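Local coordinates for hypothetical protein Cgl3021 (Corynebacterium glutamicum, PDB 2NSF) that catalyses the mycothiol-dependent isomerisation of maleylpyruvate, probably at a site built around its bound zinc ion, at residues L158-R161 against S162-V165; E31-T34 against L35-G39; P182-I185 against L186-L189; L69-H72 against V73-A77; T22-H25 against D26-L29. One frame throughout, in Å; residues are numbered along the deposited sequence.

Contact 1 of 5, residues L158-R161 against S162-V165; sequences LWMR and SREV. With ZN (zinc ion), chain E; SO4 (sulfate ion), chain B.
Trp159 and Arg163, one turn apart on helix 156-171, cross at about a right angle, the aliphatic part of the arginine lying over one face of the indole. Arg163 CG makes a CH-pi contact 3.7 Å from the centroid of the six-membered ring of Trp159. The arginine bends about its CG-CD bond (chi3), and its guanidinium ends up turned 64° from the indole plane. There it meets a sulfate at its edge, Arg163 NH1 giving a nearly straight bond of 2.9 Å to sulfate O4 while NH2 reaches O2. Met160 runs alongside, its CG lying over one guanidinium face, 3.8 Å from Arg163 NH2. Outside the two segments, Glu192 ties the pair together by accepting from Trp159 NE1 and forming a salt bridge with Arg163 NH1. One water links three groups: it donates to Met160 O and Glu164 OE2 and accepts from Arg163 NH2, each at 2.7 Å. On another side of the helix, Val165 CG1 sits over a face of the Arg161 guanidinium, 3.7 Å from Arg161 NE, while Arg161 NH1 is bound by Val73 O and Asn76 OD1 of helix 66-89. Ser162 has OG beside its own backbone N (chi1 -68°), which brings the hydroxyl within 2.8 Å of Leu158 O; the serine N-H reaches the same carbonyl from the opposite face of its plane. Glu164 folds at chi2 and places OE1 2.1 Å from the zinc ion, leaving OE2 to accept from two zinc-bound waters. With His72 and His168 it forms the His-Glu-His metal site held between helices of the bundle.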
loop_
_atom_site.group_PDB
_atom_site.type_symbol
_atom_site.label_atom_id
_atom_site.label_comp_id
_atom_site.label_asym_id
_atom_site.label_seq_id
_atom_site.Cartn_x
_atom_site.Cartn_y
_atom_site.Cartn_z
ATOM N N LEU A 158 -5.081 0.071 9.675
ATOM C CA LEU A 158 -4.097 -0.990 9.855
ATOM C C LEU A 158 -3.807 -1.614 8.491
ATOM O O LEU A 158 -2.660 -1.920 8.164
ATOM C CB LEU A 158 -4.628 -2.048 10.824
ATOM C CG LEU A 158 -4.894 -1.568 12.257
ATOM C CD1 LEU A 158 -5.642 -2.647 13.018
ATOM C CD2 LEU A 158 -3.578 -1.223 12.954
ATOM N N TRP A 159 -4.855 -1.789 7.694
ATOM C CA TRP A 159 -4.716 -2.358 6.356
ATOM C C TRP A 159 -4.071 -1.335 5.427
ATOM O O TRP A 159 -3.153 -1.647 4.665
ATOM C CB TRP A 159 -6.092 -2.750 5.804
ATOM C CG TRP A 159 -6.109 -2.977 4.309
ATOM C CD1 TRP A 159 -6.858 -2.300 3.390
ATOM C CD2 TRP A 159 -5.339 -3.935 3.568
ATOM N NE1 TRP A 159 -6.605 -2.773 2.125
ATOM C CE2 TRP A 159 -5.676 -3.778 2.205
ATOM C CE3 TRP A 159 -4.396 -4.913 3.922
ATOM C CZ2 TRP A 159 -5.106 -4.560 1.191
ATOM C CZ3 TRP A 159 -3.828 -5.694 2.909
ATOM C CH2 TRP A 159 -4.186 -5.511 1.563
ATOM N N MET A 160 -4.557 -0.103 5.494
ATOM C CA MET A 160 -4.027 0.952 4.641
ATOM C C MET A 160 -2.531 1.144 4.855
ATOM O O MET A 160 -1.773 1.270 3.893
ATOM C CB MET A 160 -4.774 2.257 4.913
ATOM C CG MET A 160 -6.239 2.198 4.519
ATOM S SD MET A 160 -7.207 3.507 5.286
ATOM C CE MET A 160 -6.816 4.871 4.227
ATOM N N ARG A 161 -2.100 1.162 6.109
ATOM C CA ARG A 161 -0.677 1.336 6.380
ATOM C C ARG A 161 0.105 0.120 5.887
ATOM O O ARG A 161 1.196 0.264 5.335
ATOM C CB ARG A 161 -0.432 1.553 7.872
ATOM C CG ARG A 161 1.030 1.847 8.220
ATOM C CD ARG A 161 1.542 3.107 7.516
ATOM N NE ARG A 161 2.877 3.474 7.983
ATOM C CZ ARG A 161 3.615 4.449 7.460
ATOM N NH1 ARG A 161 3.156 5.166 6.442
ATOM N NH2 ARG A 161 4.821 4.704 7.953
ATOM N N SER A 162 -0.450 -1.073 6.077
ATOM C CA SER A 162 0.218 -2.291 5.624
ATOM C C SER A 162 0.479 -2.251 4.116
ATOM O O SER A 162 1.559 -2.634 3.663
ATOM C CB SER A 162 -0.617 -3.530 5.977
ATOM O OG SER A 162 -0.654 -3.741 7.382
ATOM N N ARG A 163 -0.502 -1.802 3.330
ATOM C CA ARG A 163 -0.308 -1.721 1.881
ATOM C C ARG A 163 0.898 -0.842 1.575
ATOM O O ARG A 163 1.726 -1.162 0.722
ATOM C CB ARG A 163 -1.521 -1.097 1.178
ATOM C CG ARG A 163 -2.801 -1.885 1.240
ATOM C CD ARG A 163 -3.870 -1.218 0.375
ATOM N NE ARG A 163 -3.996 0.210 0.672
ATOM C CZ ARG A 163 -5.125 0.899 0.548
ATOM N NH1 ARG A 163 -6.229 0.292 0.124
ATOM N NH2 ARG A 163 -5.159 2.188 0.868
ATOM N N GLU A 164 0.976 0.284 2.274
ATOM C CA GLU A 164 2.059 1.229 2.067
ATOM C C GLU A 164 3.438 0.688 2.407
ATOM O O GLU A 164 4.338 0.706 1.568
ATOM C CB GLU A 164 1.825 2.495 2.895
ATOM C CG GLU A 164 0.570 3.275 2.543
ATOM C CD GLU A 164 0.591 3.833 1.136
ATOM O OE1 GLU A 164 1.655 4.309 0.682
ATOM O OE2 GLU A 164 -0.471 3.817 0.482
ATOM N N VAL A 165 3.615 0.219 3.637
ATOM C CA VAL A 165 4.927 -0.258 4.048
ATOM C C VAL A 165 5.423 -1.520 3.354
ATOM O O VAL A 165 6.602 -1.612 3.021
ATOM C CB VAL A 165 5.006 -0.448 5.590
ATOM C CG1 VAL A 165 4.932 0.914 6.280
ATOM C CG2 VAL A 165 3.884 -1.347 6.080
HETATM ZN ZN ZN E . 1.849 5.099 -1.286
HETATM S S SO4 B . -8.430 3.442 -0.348
HETATM O O1 SO4 B . -9.760 4.063 -0.210
HETATM O O2 SO4 B . -7.437 4.217 0.407
HETATM O O3 SO4 B . -8.057 3.428 -1.768
HETATM O O4 SO4 B . -8.468 2.068 0.179
HETATM O O HOH W 1 -2.627 2.682 1.751
HETATM O O HOH W 2 -0.269 5.638 -1.390
HETATM O O HOH W 3 0.933 3.144 -2.408
#

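Contact 2 of 5, residues E31-T34 against L35-G39; sequences ERLT and LARLG
The guanidinium of Arg37 carries the isobutyl end of Leu33 on one face, with CD2 centred 3.3 Å above the plane, and has a water in its plane at the edge. CD2 of Leu33 is almost equally near the guanidinium carbon and NH2 of Arg37, 3.4 Å from each, so the methyl rests on the flat of the group rather than against its rim. Leu33 CG stands opposite the backbone N (chi1 178°), turned along the helix toward the next turn, and the arginine chain, extended from CG to NE, passes over it at a slant. Polar contacts fix the rotation of the guanidinium: Arg37 NH1 donates to the edge water at 3.1 Å, and NE forms a salt bridge with Asp129. That water also touches Thr34 OG1 at 3.0 Å, a hydroxyl further hydrogen-bonded to Glu30 O. The methyl CG2 of Thr34 lies side by side with Leu38 CD1 at 3.8 Å. Beneath the side chains run regular i to i+4 bonds, the shortest joining Leu38 N to Thr34 O at 2.7 Å. Within the fold, Leu33 and Ala36 pack on Trp132 of helix 114-133 and also meet helix 156-171, at Leu158 and Ser162 respectively. Leu35 instead reaches Val184 and Ile185, so helix 29-49 lies against helices 114-133 and 156-171 and, through Leu35, against helix 183-199.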
loop_
_atom_site.group_PDB
_atom_site.type_symbol
_atom_site.label_atom_id
_atom_site.label_comp_id
_atom_site.label_asym_id
_atom_site.label_seq_id
_atom_site.Cartn_x
_atom_site.Cartn_y
_atom_site.Cartn_z
ATOM N N GLU A 31 -3.618 -9.162 15.323
ATOM C CA GLU A 31 -2.829 -9.738 14.245
ATOM C C GLU A 31 -2.642 -8.736 13.111
ATOM O O GLU A 31 -1.618 -8.748 12.427
ATOM C CB GLU A 31 -3.484 -11.027 13.739
ATOM C CG GLU A 31 -3.148 -12.233 14.616
ATOM C CD GLU A 31 -4.033 -13.437 14.352
ATOM O OE1 GLU A 31 -4.118 -13.877 13.186
ATOM O OE2 GLU A 31 -4.637 -13.945 15.324
ATOM N N ARG A 32 -3.626 -7.866 12.915
ATOM C CA ARG A 32 -3.518 -6.854 11.873
ATOM C C ARG A 32 -2.493 -5.804 12.295
ATOM O O ARG A 32 -1.736 -5.299 11.468
ATOM C CB ARG A 32 -4.882 -6.216 11.603
ATOM C CG ARG A 32 -5.812 -7.123 10.808
ATOM C CD ARG A 32 -7.163 -6.481 10.573
ATOM N NE ARG A 32 -8.076 -6.711 11.688
ATOM C CZ ARG A 32 -9.208 -6.041 11.873
ATOM N NH1 ARG A 32 -9.567 -5.089 11.021
ATOM N NH2 ARG A 32 -9.989 -6.332 12.906
ATOM N N LEU A 33 -2.461 -5.493 13.590
ATOM C CA LEU A 33 -1.502 -4.522 14.109
ATOM C C LEU A 33 -0.093 -5.097 13.969
ATOM O O LEU A 33 0.846 -4.388 13.606
ATOM C CB LEU A 33 -1.797 -4.207 15.578
ATOM C CG LEU A 33 -0.828 -3.237 16.268
ATOM C CD1 LEU A 33 -0.788 -1.914 15.515
ATOM C CD2 LEU A 33 -1.263 -3.018 17.711
ATOM N N THR A 34 0.055 -6.386 14.253
ATOM C CA THR A 34 1.352 -7.032 14.138
ATOM C C THR A 34 1.854 -6.980 12.697
ATOM O O THR A 34 3.027 -6.699 12.447
ATOM C CB THR A 34 1.283 -8.497 14.613
ATOM O OG1 THR A 34 0.969 -8.514 16.010
ATOM C CG2 THR A 34 2.624 -9.208 14.395
ATOM N N LEU A 35 0.965 -7.247 11.748
ATOM C CA LEU A 35 1.339 -7.219 10.342
ATOM C C LEU A 35 1.766 -5.824 9.905
ATOM O O LEU A 35 2.686 -5.679 9.107
ATOM C CB LEU A 35 0.183 -7.714 9.465
ATOM C CG LEU A 35 0.055 -9.240 9.356
ATOM C CD1 LEU A 35 -1.243 -9.590 8.655
ATOM C CD2 LEU A 35 1.248 -9.810 8.595
ATOM N N ALA A 36 1.099 -4.797 10.427
ATOM C CA ALA A 36 1.454 -3.422 10.074
ATOM C C ALA A 36 2.815 -3.085 10.664
ATOM O O ALA A 36 3.638 -2.433 10.018
ATOM C CB ALA A 36 0.395 -2.447 10.594
ATOM N N ARG A 37 3.048 -3.523 11.898
ATOM C CA ARG A 37 4.319 -3.277 12.566
ATOM C C ARG A 37 5.440 -4.039 11.862
ATOM O O ARG A 37 6.529 -3.509 11.666
ATOM C CB ARG A 37 4.237 -3.690 14.037
ATOM C CG ARG A 37 3.381 -2.754 14.875
ATOM C CD ARG A 37 3.159 -3.295 16.272
ATOM N NE ARG A 37 2.548 -2.291 17.140
ATOM C CZ ARG A 37 2.016 -2.553 18.328
ATOM N NH1 ARG A 37 2.009 -3.796 18.799
ATOM N NH2 ARG A 37 1.493 -1.571 19.051
ATOM N N LEU A 38 5.169 -5.285 11.480
ATOM C CA LEU A 38 6.169 -6.092 10.783
ATOM C C LEU A 38 6.538 -5.450 9.449
ATOM O O LEU A 38 7.712 -5.404 9.070
ATOM C CB LEU A 38 5.637 -7.508 10.541
ATOM C CG LEU A 38 5.664 -8.445 11.752
ATOM C CD1 LEU A 38 4.913 -9.724 11.430
ATOM C CD2 LEU A 38 7.112 -8.747 12.131
ATOM N N GLY A 39 5.526 -4.968 8.737
ATOM C CA GLY A 39 5.765 -4.329 7.456
ATOM C C GLY A 39 6.572 -3.056 7.607
ATOM O O GLY A 39 7.411 -2.734 6.765
HETATM O O HOH W 4 2.698 -6.531 17.535
#

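Contact 3 of 5, residues P182-I185 against L186-L189; sequences PEVI and LRTL
From Pro182 at the N-cap the backbone turns straight into helix 183-199, where Leu186 N closes the first turn by bonding Pro182 O at 3.1 Å, in the carbonyl plane. This is the opening of an alpha helix with an i to i+4 acid-base pair on its outer side. Glu183 holds its chain extended, CG lying opposite the backbone N (chi1 -173°), and crosses Arg187 obliquely. Its OE2 forms a salt bridge with Arg187 NH1 at 2.7 Å, although the hydrogen bond within it is weak because the N-H points well aside. Carboxylate and guanidinium are nearly perpendicular, 86° apart, yet OE2 still lies at the edge of the guanidinium and in its plane. The arginine is folded back at chi3, so that one guanidinium face looks onto the backbone of its own helix: Val184 CA is 3.6 Å from Arg187 NH2, and Glu183 O lies toward the rim of the same face. Arg187 NH2 is also hydrogen-bonded to Thr22 O of the N-terminal loop, which binds that loop to the start of the helix. On the inward side Ile185 and Leu189 point the same way, CG2 of the first and CD1 of the second 4.1 Å apart, and both pack on helix 156-171, Ile185 against Trp166 and Leu189 against Trp159. Val184 O takes two donors from a single residue: Thr188 N at 3.2 Å, from above the carbonyl plane, and Thr188 OG1, which comes nearly head-on at 2.7 Å.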
loop_
_atom_site.group_PDB
_atom_site.type_symbol
_atom_site.label_atom_id
_atom_site.label_comp_id
_atom_site.label_asym_id
_atom_site.label_seq_id
_atom_site.Cartn_x
_atom_site.Cartn_y
_atom_site.Cartn_z
ATOM N N PRO A 182 3.798 -11.193 3.388
ATOM C CA PRO A 182 2.955 -12.274 3.902
ATOM C C PRO A 182 1.799 -12.550 2.948
ATOM O O PRO A 182 1.162 -11.631 2.435
ATOM C CB PRO A 182 2.483 -11.732 5.244
ATOM C CG PRO A 182 3.679 -10.962 5.710
ATOM C CD PRO A 182 4.099 -10.217 4.452
ATOM N N GLU A 183 1.533 -13.829 2.716
ATOM C CA GLU A 183 0.477 -14.235 1.807
ATOM C C GLU A 183 -0.890 -13.609 2.089
ATOM O O GLU A 183 -1.606 -13.245 1.160
ATOM C CB GLU A 183 0.372 -15.758 1.814
ATOM C CG GLU A 183 -0.572 -16.326 0.778
ATOM C CD GLU A 183 -0.507 -17.838 0.738
ATOM O OE1 GLU A 183 0.595 -18.371 0.501
ATOM O OE2 GLU A 183 -1.551 -18.490 0.947
ATOM N N VAL A 184 -1.263 -13.482 3.359
ATOM C CA VAL A 184 -2.564 -12.904 3.677
ATOM C C VAL A 184 -2.665 -11.485 3.116
ATOM O O VAL A 184 -3.735 -11.054 2.679
ATOM C CB VAL A 184 -2.834 -12.904 5.210
ATOM C CG1 VAL A 184 -1.883 -11.950 5.922
ATOM C CG2 VAL A 184 -4.287 -12.535 5.478
ATOM N N ILE A 185 -1.548 -10.766 3.102
ATOM C CA ILE A 185 -1.544 -9.415 2.560
ATOM C C ILE A 185 -1.596 -9.458 1.036
ATOM O O ILE A 185 -2.313 -8.676 0.414
ATOM C CB ILE A 185 -0.306 -8.629 3.043
ATOM C CG1 ILE A 185 -0.482 -8.288 4.528
ATOM C CG2 ILE A 185 -0.126 -7.357 2.213
ATOM C CD1 ILE A 185 0.725 -7.655 5.165
ATOM N N LEU A 186 -0.853 -10.380 0.429
ATOM C CA LEU A 186 -0.862 -10.507 -1.026
ATOM C C LEU A 186 -2.250 -10.911 -1.534
ATOM O O LEU A 186 -2.731 -10.375 -2.536
ATOM C CB LEU A 186 0.168 -11.550 -1.483
ATOM C CG LEU A 186 1.648 -11.178 -1.340
ATOM C CD1 LEU A 186 2.510 -12.339 -1.813
ATOM C CD2 LEU A 186 1.946 -9.927 -2.172
ATOM N N ARG A 187 -2.891 -11.855 -0.847
ATOM C CA ARG A 187 -4.221 -12.303 -1.253
ATOM C C ARG A 187 -5.221 -11.159 -1.170
ATOM O O ARG A 187 -6.074 -11.003 -2.046
ATOM C CB ARG A 187 -4.714 -13.460 -0.378
ATOM C CG ARG A 187 -3.998 -14.783 -0.606
ATOM C CD ARG A 187 -4.784 -15.934 0.022
ATOM N NE ARG A 187 -5.068 -15.695 1.435
ATOM C CZ ARG A 187 -4.334 -16.158 2.442
ATOM N NH1 ARG A 187 -3.261 -16.901 2.204
ATOM N NH2 ARG A 187 -4.666 -15.867 3.692
ATOM N N THR A 188 -5.116 -10.361 -0.112
ATOM C CA THR A 188 -6.027 -9.237 0.061
ATOM C C THR A 188 -5.779 -8.178 -1.014
ATOM O O THR A 188 -6.722 -7.556 -1.508
ATOM C CB THR A 188 -5.882 -8.619 1.468
ATOM O OG1 THR A 188 -6.074 -9.646 2.454
ATOM C CG2 THR A 188 -6.939 -7.533 1.687
ATOM N N LEU A 189 -4.516 -7.980 -1.386
ATOM C CA LEU A 189 -4.178 -7.013 -2.429
ATOM C C LEU A 189 -4.698 -7.460 -3.795
ATOM O O LEU A 189 -5.217 -6.652 -4.568
ATOM C CB LEU A 189 -2.657 -6.820 -2.525
ATOM C CG LEU A 189 -1.959 -5.962 -1.473
ATOM C CD1 LEU A 189 -0.440 -6.037 -1.679
ATOM C CD2 LEU A 189 -2.449 -4.520 -1.587
#

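Contact 4 of 5, residues L69-H72 against V73-A77; sequences LIAH and VAYNA. With ZN (zinc ion), chain E; SO4 (sulfate ion), chain C.
His72 O receives the N-H of Asn76 at 2.8 Å, the shortest backbone bond of this turn of helix 66-89, and the side chains of the same two residues leave the helix on one side, the histidine to bind the zinc ion and the asparagine a sulfate next to it. Each has CG opposite its backbone N (chi1 167° in both), which sets the imidazole and the amide near each other, His72 CE1 lying 4.2 Å from Asn76 CB. His72 NE2 binds the zinc ion at 2.2 Å. Asn76 ND2 gives a nearly straight bond of 2.9 Å to sulfate O4, while O1 of that sulfate accepts from a water that is itself a zinc ligand. The anion, probably from the crystallisation liquor, is thus linked to both residues, to Asn76 directly and to His72 through water and metal; Tyr96 and Arg102 also hold it. Its presence is consistent with a place beside the zinc ion suited to an anionic group. Away from the metal, Tyr75 leans back over the preceding turn, and its ring carbon CE2 meets Ala71 CB at 3.7 Å. Leu69 and Val73 make a looser apolar pair, CD1 to CG2 at 4.4 Å, with Leu69 also resting on His168. Tyr75 packs on helix 99-109 and Ala74 on helix 114-133, while the His72 side of the helix contributes to the His-Glu-His zinc site between helices 66-89 and 156-171, whose other protein ligands are Glu164 and His168.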
loop_
_atom_site.group_PDB
_atom_site.type_symbol
_atom_site.label_atom_id
_atom_site.label_comp_id
_atom_site.label_asym_id
_atom_site.label_seq_id
_atom_site.Cartn_x
_atom_site.Cartn_y
_atom_site.Cartn_z
ATOM N N LEU A 69 9.608 9.321 -2.254
ATOM C CA LEU A 69 8.979 8.127 -1.695
ATOM C C LEU A 69 9.071 8.089 -0.176
ATOM O O LEU A 69 8.091 7.806 0.516
ATOM C CB LEU A 69 9.628 6.870 -2.286
ATOM C CG LEU A 69 9.157 5.529 -1.716
ATOM C CD1 LEU A 69 7.672 5.340 -2.009
ATOM C CD2 LEU A 69 9.974 4.399 -2.315
ATOM N N ILE A 70 10.256 8.372 0.351
ATOM C CA ILE A 70 10.468 8.365 1.790
ATOM C C ILE A 70 9.580 9.402 2.471
ATOM O O ILE A 70 9.009 9.139 3.532
ATOM C CB ILE A 70 11.966 8.619 2.105
ATOM C CG1 ILE A 70 12.788 7.432 1.586
ATOM C CG2 ILE A 70 12.182 8.798 3.603
ATOM C CD1 ILE A 70 14.278 7.718 1.430
ATOM N N ALA A 71 9.462 10.575 1.854
ATOM C CA ALA A 71 8.623 11.635 2.401
ATOM C C ALA A 71 7.174 11.171 2.396
ATOM O O ALA A 71 6.466 11.306 3.386
ATOM C CB ALA A 71 8.770 12.906 1.571
ATOM N N HIS A 72 6.745 10.614 1.272
ATOM C CA HIS A 72 5.379 10.117 1.140
ATOM C C HIS A 72 4.985 9.127 2.223
ATOM O O HIS A 72 3.898 9.221 2.796
ATOM C CB HIS A 72 5.166 9.445 -0.226
ATOM C CG HIS A 72 3.913 8.647 -0.333
ATOM N ND1 HIS A 72 2.726 9.080 0.173
ATOM C CD2 HIS A 72 3.683 7.455 -0.922
ATOM C CE1 HIS A 72 1.783 8.186 -0.081
ATOM N NE2 HIS A 72 2.335 7.187 -0.744
ATOM N N VAL A 73 5.859 8.163 2.504
ATOM C CA VAL A 73 5.556 7.171 3.525
ATOM C C VAL A 73 5.321 7.843 4.876
ATOM O O VAL A 73 4.422 7.453 5.623
ATOM C CB VAL A 73 6.688 6.101 3.617
ATOM C CG1 VAL A 73 6.447 5.151 4.801
ATOM C CG2 VAL A 73 6.724 5.301 2.323
ATOM N N ALA A 74 6.103 8.880 5.178
ATOM C CA ALA A 74 5.941 9.590 6.442
ATOM C C ALA A 74 4.632 10.378 6.450
ATOM O O ALA A 74 3.896 10.352 7.433
ATOM C CB ALA A 74 7.126 10.535 6.680
ATOM N N TYR A 75 4.344 11.080 5.357
ATOM C CA TYR A 75 3.112 11.862 5.303
ATOM C C TYR A 75 1.881 10.958 5.346
ATOM O O TYR A 75 0.812 11.370 5.800
ATOM C CB TYR A 75 3.107 12.767 4.063
ATOM C CG TYR A 75 4.183 13.835 4.126
ATOM C CD1 TYR A 75 4.324 14.634 5.259
ATOM C CD2 TYR A 75 5.074 14.026 3.068
ATOM C CE1 TYR A 75 5.327 15.601 5.349
ATOM C CE2 TYR A 75 6.089 14.997 3.147
ATOM C CZ TYR A 75 6.204 15.774 4.293
ATOM O OH TYR A 75 7.195 16.725 4.392
ATOM N N ASN A 76 2.031 9.723 4.879
ATOM C CA ASN A 76 0.919 8.784 4.928
ATOM C C ASN A 76 0.684 8.397 6.387
ATOM O O ASN A 76 -0.456 8.309 6.829
ATOM C CB ASN A 76 1.219 7.545 4.068
ATOM C CG ASN A 76 0.248 6.407 4.322
ATOM O OD1 ASN A 76 0.492 5.554 5.173
ATOM N ND2 ASN A 76 -0.868 6.397 3.594
ATOM N N ALA A 77 1.757 8.179 7.147
ATOM C CA ALA A 77 1.608 7.828 8.557
ATOM C C ALA A 77 0.857 8.952 9.265
ATOM O O ALA A 77 -0.037 8.708 10.070
ATOM C CB ALA A 77 2.976 7.617 9.207
HETATM ZN ZN ZN E . 1.849 5.099 -1.286
HETATM S S SO4 C . -2.316 8.145 0.226
HETATM O O1 SO4 C . -1.236 7.992 -0.764
HETATM O O2 SO4 C . -3.112 9.338 -0.125
HETATM O O3 SO4 C . -3.194 6.955 0.202
HETATM O O4 SO4 C . -1.741 8.294 1.571
HETATM O O HOH W 2 -0.269 5.638 -1.390
HETATM O O HOH W 3 0.933 3.144 -2.408
#

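Contact 5 of 5, residues T22-H25 against D26-L29; sequences TTFH and DLPL
Asp26 folds its carboxylate back onto Thr23, where OD2 accepts the backbone N-H at 3.1 Å in a nearly straight bond that arrives on the anti side, 23° out of the carboxylate plane. Thr23 OG1 also lies 3.0 Å from the same oxygen, at best a weak bond. In return Asp26 N donates to Thr23 O at 3.1 Å, so the two residues clasp each other through backbone and side chain and close a tight turn. Asp26 CG beside its own backbone N (chi1 -53°) is what aims the carboxylate back at the start of the turn. Thr22 slides past the aspartate in the opposite direction, its OG1 3.4 Å from Asp26 CB, and gives a weak bond to Thr23 O. One residue farther on, Leu27 N bonds Phe24 O at 3.1 Å, again three residues back, in keeping with the short 3-10 segment that begins at Phe24. Both backbone donors come in from well above the carbonyl planes, as the tight winding demands. Leu27 then brings CD1 to within 4.3 Å of Phe24 CD1, forming the apolar side of the turn. Three helices position this loop. Phe24 N donates to Thr188 OG1 of helix 183-199, and Trp159 of helix 156-171 meets both the Phe24 ring and, edge-to-face, that of His25. Phe24 and Leu27 also rest on Leu35, and Pro28 stands at the N-cap of helix 29-49, so the loop lies across the N-terminal parts of helices 156-171 and 183-199 before entering helix 29-49.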
loop_
_atom_site.group_PDB
_atom_site.type_symbol
_atom_site.label_atom_id
_atom_site.label_comp_id
_atom_site.label_asym_id
_atom_site.label_seq_id
_atom_site.Cartn_x
_atom_site.Cartn_y
_atom_site.Cartn_z
ATOM N N THR A 22 -8.359 -16.721 4.272
ATOM C CA THR A 22 -8.809 -15.516 4.793
ATOM C C THR A 22 -8.051 -14.257 4.365
ATOM O O THR A 22 -6.928 -14.293 3.843
ATOM C CB THR A 22 -8.994 -15.773 6.351
ATOM O OG1 THR A 22 -8.823 -14.592 7.096
ATOM C CG2 THR A 22 -8.049 -16.916 6.824
ATOM N N THR A 23 -8.770 -13.149 4.481
ATOM C CA THR A 23 -8.242 -11.863 4.102
ATOM C C THR A 23 -7.778 -11.146 5.341
ATOM O O THR A 23 -8.105 -11.520 6.467
ATOM C CB THR A 23 -9.310 -10.979 3.430
ATOM O OG1 THR A 23 -10.239 -10.522 4.421
ATOM C CG2 THR A 23 -10.054 -11.754 2.360
ATOM N N PHE A 24 -7.013 -10.096 5.103
ATOM C CA PHE A 24 -6.478 -9.271 6.163
ATOM C C PHE A 24 -7.612 -8.796 7.066
ATOM O O PHE A 24 -7.488 -8.770 8.290
ATOM C CB PHE A 24 -5.785 -8.066 5.535
ATOM C CG PHE A 24 -5.074 -7.194 6.515
ATOM C CD1 PHE A 24 -3.747 -7.435 6.841
ATOM C CD2 PHE A 24 -5.732 -6.129 7.120
ATOM C CE1 PHE A 24 -3.076 -6.618 7.756
ATOM C CE2 PHE A 24 -5.077 -5.309 8.035
ATOM C CZ PHE A 24 -3.747 -5.554 8.354
ATOM N N HIS A 25 -8.726 -8.427 6.445
ATOM C CA HIS A 25 -9.877 -7.905 7.169
ATOM C C HIS A 25 -10.524 -8.856 8.175
ATOM O O HIS A 25 -11.079 -8.406 9.180
ATOM C CB HIS A 25 -10.919 -7.407 6.166
ATOM C CG HIS A 25 -10.357 -6.484 5.127
ATOM N ND1 HIS A 25 -9.702 -5.313 5.448
ATOM C CD2 HIS A 25 -10.336 -6.567 3.777
ATOM C CE1 HIS A 25 -9.298 -4.718 4.339
ATOM N NE2 HIS A 25 -9.670 -5.459 3.311
ATOM N N ASP A 26 -10.449 -10.160 7.918
ATOM C CA ASP A 26 -11.042 -11.160 8.811
ATOM C C ASP A 26 -10.153 -11.450 10.016
ATOM O O ASP A 26 -10.586 -12.093 10.975
ATOM C CB ASP A 26 -11.277 -12.483 8.074
ATOM C CG ASP A 26 -12.074 -12.318 6.800
ATOM O OD1 ASP A 26 -13.175 -11.721 6.850
ATOM O OD2 ASP A 26 -11.599 -12.798 5.746
ATOM N N LEU A 27 -8.910 -10.992 9.963
ATOM C CA LEU A 27 -7.972 -11.230 11.050
ATOM C C LEU A 27 -8.311 -10.426 12.297
ATOM O O LEU A 27 -8.911 -9.352 12.214
ATOM C CB LEU A 27 -6.550 -10.875 10.611
ATOM C CG LEU A 27 -5.961 -11.626 9.419
ATOM C CD1 LEU A 27 -4.594 -11.048 9.077
ATOM C CD2 LEU A 27 -5.854 -13.104 9.750
ATOM N N PRO A 28 -7.949 -10.950 13.479
ATOM C CA PRO A 28 -8.226 -10.228 14.722
ATOM C C PRO A 28 -7.396 -8.945 14.702
ATOM O O PRO A 28 -6.321 -8.909 14.103
ATOM C CB PRO A 28 -7.752 -11.201 15.798
ATOM C CG PRO A 28 -7.988 -12.539 15.167
ATOM C CD PRO A 28 -7.487 -12.320 13.760
ATOM N N LEU A 29 -7.895 -7.898 15.349
ATOM C CA LEU A 29 -7.192 -6.620 15.387
ATOM C C LEU A 29 -5.714 -6.737 15.749
ATOM O O LEU A 29 -4.863 -6.129 15.101
ATOM C CB LEU A 29 -7.887 -5.671 16.366
ATOM C CG LEU A 29 -8.819 -4.624 15.748
ATOM C CD1 LEU A 29 -9.808 -4.122 16.788
ATOM C CD2 LEU A 29 -7.989 -3.482 15.195
#

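How the contacts relate
Contacts 1 and 4 are buried and share the zinc ion and two of its waters, one helix supplying Glu164 and the other His72; each also holds a sulfate. Contacts 2 and 3 are only partly buried, and both set an arginine against the preceding turn, over a leucine methyl in contact 2 and over backbone in contact 3. Contact 5 is the surface member, a short 3-10 turn held by i to i+3 bonds and by a carboxylate that grips a backbone N-H, in place of the alpha-helical i to i+4 bonds of the others. Contacts 1, 2, 3 and 5 all touch one another, Trp159, Leu35 and Phe24 each taking part in several of these meetings, whereas contact 4 meets contact 1 alone.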